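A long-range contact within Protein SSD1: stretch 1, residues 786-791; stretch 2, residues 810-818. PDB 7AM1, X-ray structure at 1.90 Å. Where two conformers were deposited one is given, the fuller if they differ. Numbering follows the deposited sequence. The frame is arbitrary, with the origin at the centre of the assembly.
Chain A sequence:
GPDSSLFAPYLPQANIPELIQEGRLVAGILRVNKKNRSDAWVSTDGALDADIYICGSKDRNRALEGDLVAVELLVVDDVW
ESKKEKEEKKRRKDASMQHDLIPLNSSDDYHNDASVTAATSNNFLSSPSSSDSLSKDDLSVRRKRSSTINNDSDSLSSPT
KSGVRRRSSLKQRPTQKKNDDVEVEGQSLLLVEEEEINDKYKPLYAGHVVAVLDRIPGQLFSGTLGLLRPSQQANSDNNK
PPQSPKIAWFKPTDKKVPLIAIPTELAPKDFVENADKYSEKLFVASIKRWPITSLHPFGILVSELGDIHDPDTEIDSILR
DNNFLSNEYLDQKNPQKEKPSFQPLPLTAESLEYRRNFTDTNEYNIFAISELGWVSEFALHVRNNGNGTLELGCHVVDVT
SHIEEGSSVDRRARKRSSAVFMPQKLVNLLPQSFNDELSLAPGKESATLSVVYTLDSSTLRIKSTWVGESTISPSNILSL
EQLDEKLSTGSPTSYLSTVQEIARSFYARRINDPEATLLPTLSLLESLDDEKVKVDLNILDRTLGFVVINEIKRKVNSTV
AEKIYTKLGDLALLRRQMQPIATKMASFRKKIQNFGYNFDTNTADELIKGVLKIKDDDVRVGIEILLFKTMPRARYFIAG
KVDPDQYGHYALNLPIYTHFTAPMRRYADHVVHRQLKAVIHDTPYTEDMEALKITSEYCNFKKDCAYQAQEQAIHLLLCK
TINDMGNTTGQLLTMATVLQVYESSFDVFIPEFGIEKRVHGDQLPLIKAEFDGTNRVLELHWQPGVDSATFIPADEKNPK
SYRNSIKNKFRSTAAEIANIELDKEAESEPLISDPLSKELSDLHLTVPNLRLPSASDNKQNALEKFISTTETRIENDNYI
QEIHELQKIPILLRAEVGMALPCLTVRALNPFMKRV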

# COMPACT_ATOMS: atom_id res chain seq x y z
N VAL A 786 -9.29 -24.98 28.34
CA VAL A 786 -7.94 -24.55 28.00
C VAL A 786 -8.01 -23.15 27.39
O VAL A 786 -8.59 -22.97 26.31
CB VAL A 786 -7.25 -25.54 27.04
CG1 VAL A 786 -5.83 -25.10 26.72
CG2 VAL A 786 -7.25 -26.94 27.66
N ASP A 787 -7.40 -22.18 28.06
CA ASP A 787 -7.46 -20.79 27.61
C ASP A 787 -6.53 -20.60 26.41
O ASP A 787 -5.34 -20.91 26.48
CB ASP A 787 -7.06 -19.86 28.75
CG ASP A 787 -7.35 -18.39 28.45
OD1 ASP A 787 -7.70 -18.06 27.30
OD2 ASP A 787 -7.21 -17.57 29.38
N SER A 788 -7.10 -20.10 25.30
CA SER A 788 -6.31 -19.81 24.11
C SER A 788 -5.28 -18.72 24.38
O SER A 788 -4.23 -18.67 23.73
CB SER A 788 -7.21 -19.35 22.96
OG SER A 788 -8.12 -20.36 22.57
N ALA A 789 -5.60 -17.80 25.31
CA ALA A 789 -4.71 -16.68 25.56
C ALA A 789 -3.36 -17.14 26.09
O ALA A 789 -2.35 -16.47 25.87
CB ALA A 789 -5.36 -15.70 26.54
N THR A 790 -3.32 -18.26 26.79
CA THR A 790 -2.10 -18.73 27.42
C THR A 790 -1.63 -20.06 26.84
O THR A 790 -0.66 -20.64 27.35
CB THR A 790 -2.30 -18.85 28.93
OG1 THR A 790 -3.41 -19.73 29.19
CG2 THR A 790 -2.60 -17.49 29.55
N PHE A 791 -2.28 -20.57 25.80
CA PHE A 791 -1.94 -21.88 25.27
C PHE A 791 -0.64 -21.82 24.49
O PHE A 791 -0.43 -20.93 23.66
CB PHE A 791 -3.07 -22.40 24.38
CG PHE A 791 -2.76 -23.71 23.72
CD1 PHE A 791 -2.72 -24.88 24.46
CD2 PHE A 791 -2.54 -23.78 22.35
CE1 PHE A 791 -2.45 -26.09 23.86
CE2 PHE A 791 -2.26 -24.98 21.74
CZ PHE A 791 -2.22 -26.14 22.49
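Stretch 2 810-818: FRSTAAEIA

Stretch 1 forms a tight bend, in which Asp787 still has an extended backbone (phi/psi -75/124°) while Ser788 and Ala789 both take values of -63/-30°. A weak hydrogen bond from Thr790 N to Asp787 O, 3.3 Å long, closes the bend. Stretch 2 approaches as an extended segment, Phe810 to Thr813, and then turns into a helix that begins at Ala814 and continues beyond the stretch; Ala818 N donates to Ala814 O at 3.0 Å. The two stretches meet around the start of this helix. Their closest register pairs Ala789 with Ala814, CA to CA 5.6 Å, and Thr790 with Arg811, CA to CA 5.8 Å, so that advancing along stretch 1 leads back along stretch 2. The contact is small, burying 249 Å² over both sides.

Its polar anchor is Asp787. The first backbone NH groups of a helix have no preceding turn to supply carbonyl acceptors, and a carboxylate can serve one of them from outside the helix. Here Ala814 N donates to Asp787 OD2 at 2.7 Å with an almost straight N-H...O angle of 174°. The other carboxylate oxygen accepts a hydrogen bond from within its own stretch, Ala789 N to Asp787 OD1 at 2.9 Å. One short side chain, with chi1 in the t well, thus braces the bend and ties it to the helix start.

Thr813 occupies the N-cap position. Its hydroxyl accepts a weak capping bond from within the helix, Glu816 N to Thr813 OG1 at 3.3 Å, while the NH of Ala814 is bonded to Asp787.

Beside the carboxylate, Ala789 directs its CB toward stretch 2. A methyl group suits this place, since it fits close to the backbone: Ala789 CB lies 3.5 Å from Ser812 O and 3.7 Å from Ala814 N. Ala789 CB also makes apolar contacts with the helix, 4.3 Å from Ala814 CB and 4.4 Å from Ile817 CD1. The small side chains of Ala789 and Ala814 are compatible with the close approach of their backbones, and the longer Ile817 reaches back from the next turn of the helix.

At the more open side, Thr790 lays its methyl against the extended segment, with Thr790 CG2 3.4 Å from Ser812 O and 3.5 Å from Arg811 O. Arg811 packs through the base of its side chain, Arg811 CB lying 3.2 Å from Ala789 O, while the end of the chain leads away from stretch 1. Ser812 points its CB away and contributes its backbone carbonyl instead.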

# COMPACT_ATOMS: atom_id res chain seq x y z
N PHE A 810 4.94 -12.76 27.90
CA PHE A 810 3.92 -12.90 28.94
C PHE A 810 2.53 -12.66 28.37
O PHE A 810 2.29 -11.68 27.66
CB PHE A 810 4.18 -11.92 30.08
CG PHE A 810 3.04 -11.84 31.06
CD1 PHE A 810 2.76 -12.91 31.90
CD2 PHE A 810 2.23 -10.72 31.12
CE1 PHE A 810 1.71 -12.86 32.79
CE2 PHE A 810 1.17 -10.66 32.00
CZ PHE A 810 0.91 -11.73 32.84
N ARG A 811 1.61 -13.58 28.67
CA ARG A 811 0.20 -13.46 28.32
C ARG A 811 -0.65 -13.70 29.55
O ARG A 811 -0.50 -14.73 30.22
CB ARG A 811 -0.20 -14.45 27.22
CG ARG A 811 0.15 -14.03 25.80
CD ARG A 811 1.53 -14.52 25.41
NE ARG A 811 1.64 -14.67 23.97
CZ ARG A 811 2.72 -15.14 23.35
NH1 ARG A 811 3.79 -15.50 24.05
NH2 ARG A 811 2.72 -15.24 22.02
N SER A 812 -1.54 -12.76 29.84
CA SER A 812 -2.53 -12.93 30.90
C SER A 812 -3.64 -13.87 30.45
O SER A 812 -3.73 -14.26 29.28
CB SER A 812 -3.13 -11.58 31.29
OG SER A 812 -4.02 -11.15 30.28
N THR A 813 -4.50 -14.26 31.39
CA THR A 813 -5.66 -15.05 31.01
C THR A 813 -6.66 -14.18 30.24
O THR A 813 -6.68 -12.96 30.37
CB THR A 813 -6.37 -15.61 32.24
OG1 THR A 813 -6.97 -14.53 32.96
CG2 THR A 813 -5.40 -16.36 33.16
N ALA A 814 -7.52 -14.84 29.46
CA ALA A 814 -8.54 -14.12 28.71
C ALA A 814 -9.45 -13.32 29.63
O ALA A 814 -9.86 -12.20 29.29
CB ALA A 814 -9.37 -15.10 27.87
N ALA A 815 -9.80 -13.89 30.79
CA ALA A 815 -10.68 -13.19 31.72
C ALA A 815 -10.09 -11.86 32.15
O ALA A 815 -10.81 -10.86 32.24
CB ALA A 815 -10.96 -14.08 32.94
N GLU A 816 -8.78 -11.82 32.42
CA GLU A 816 -8.16 -10.56 32.84
C GLU A 816 -8.27 -9.50 31.75
O GLU A 816 -8.54 -8.33 32.04
CB GLU A 816 -6.70 -10.80 33.22
CG GLU A 816 -6.50 -11.65 34.48
N ILE A 817 -8.08 -9.90 30.49
CA ILE A 817 -8.17 -8.96 29.37
C ILE A 817 -9.58 -8.42 29.25
O ILE A 817 -9.80 -7.22 29.03
CB ILE A 817 -7.75 -9.63 28.05
CG1 ILE A 817 -6.33 -10.15 28.12
CG2 ILE A 817 -7.89 -8.65 26.88
CD1 ILE A 817 -6.16 -11.39 27.29
N ALA A 818 -10.57 -9.31 29.31
CA ALA A 818 -11.96 -8.90 29.16
C ALA A 818 -12.36 -7.90 30.23
O ALA A 818 -12.98 -6.88 29.94
CB ALA A 818 -12.87 -10.14 29.21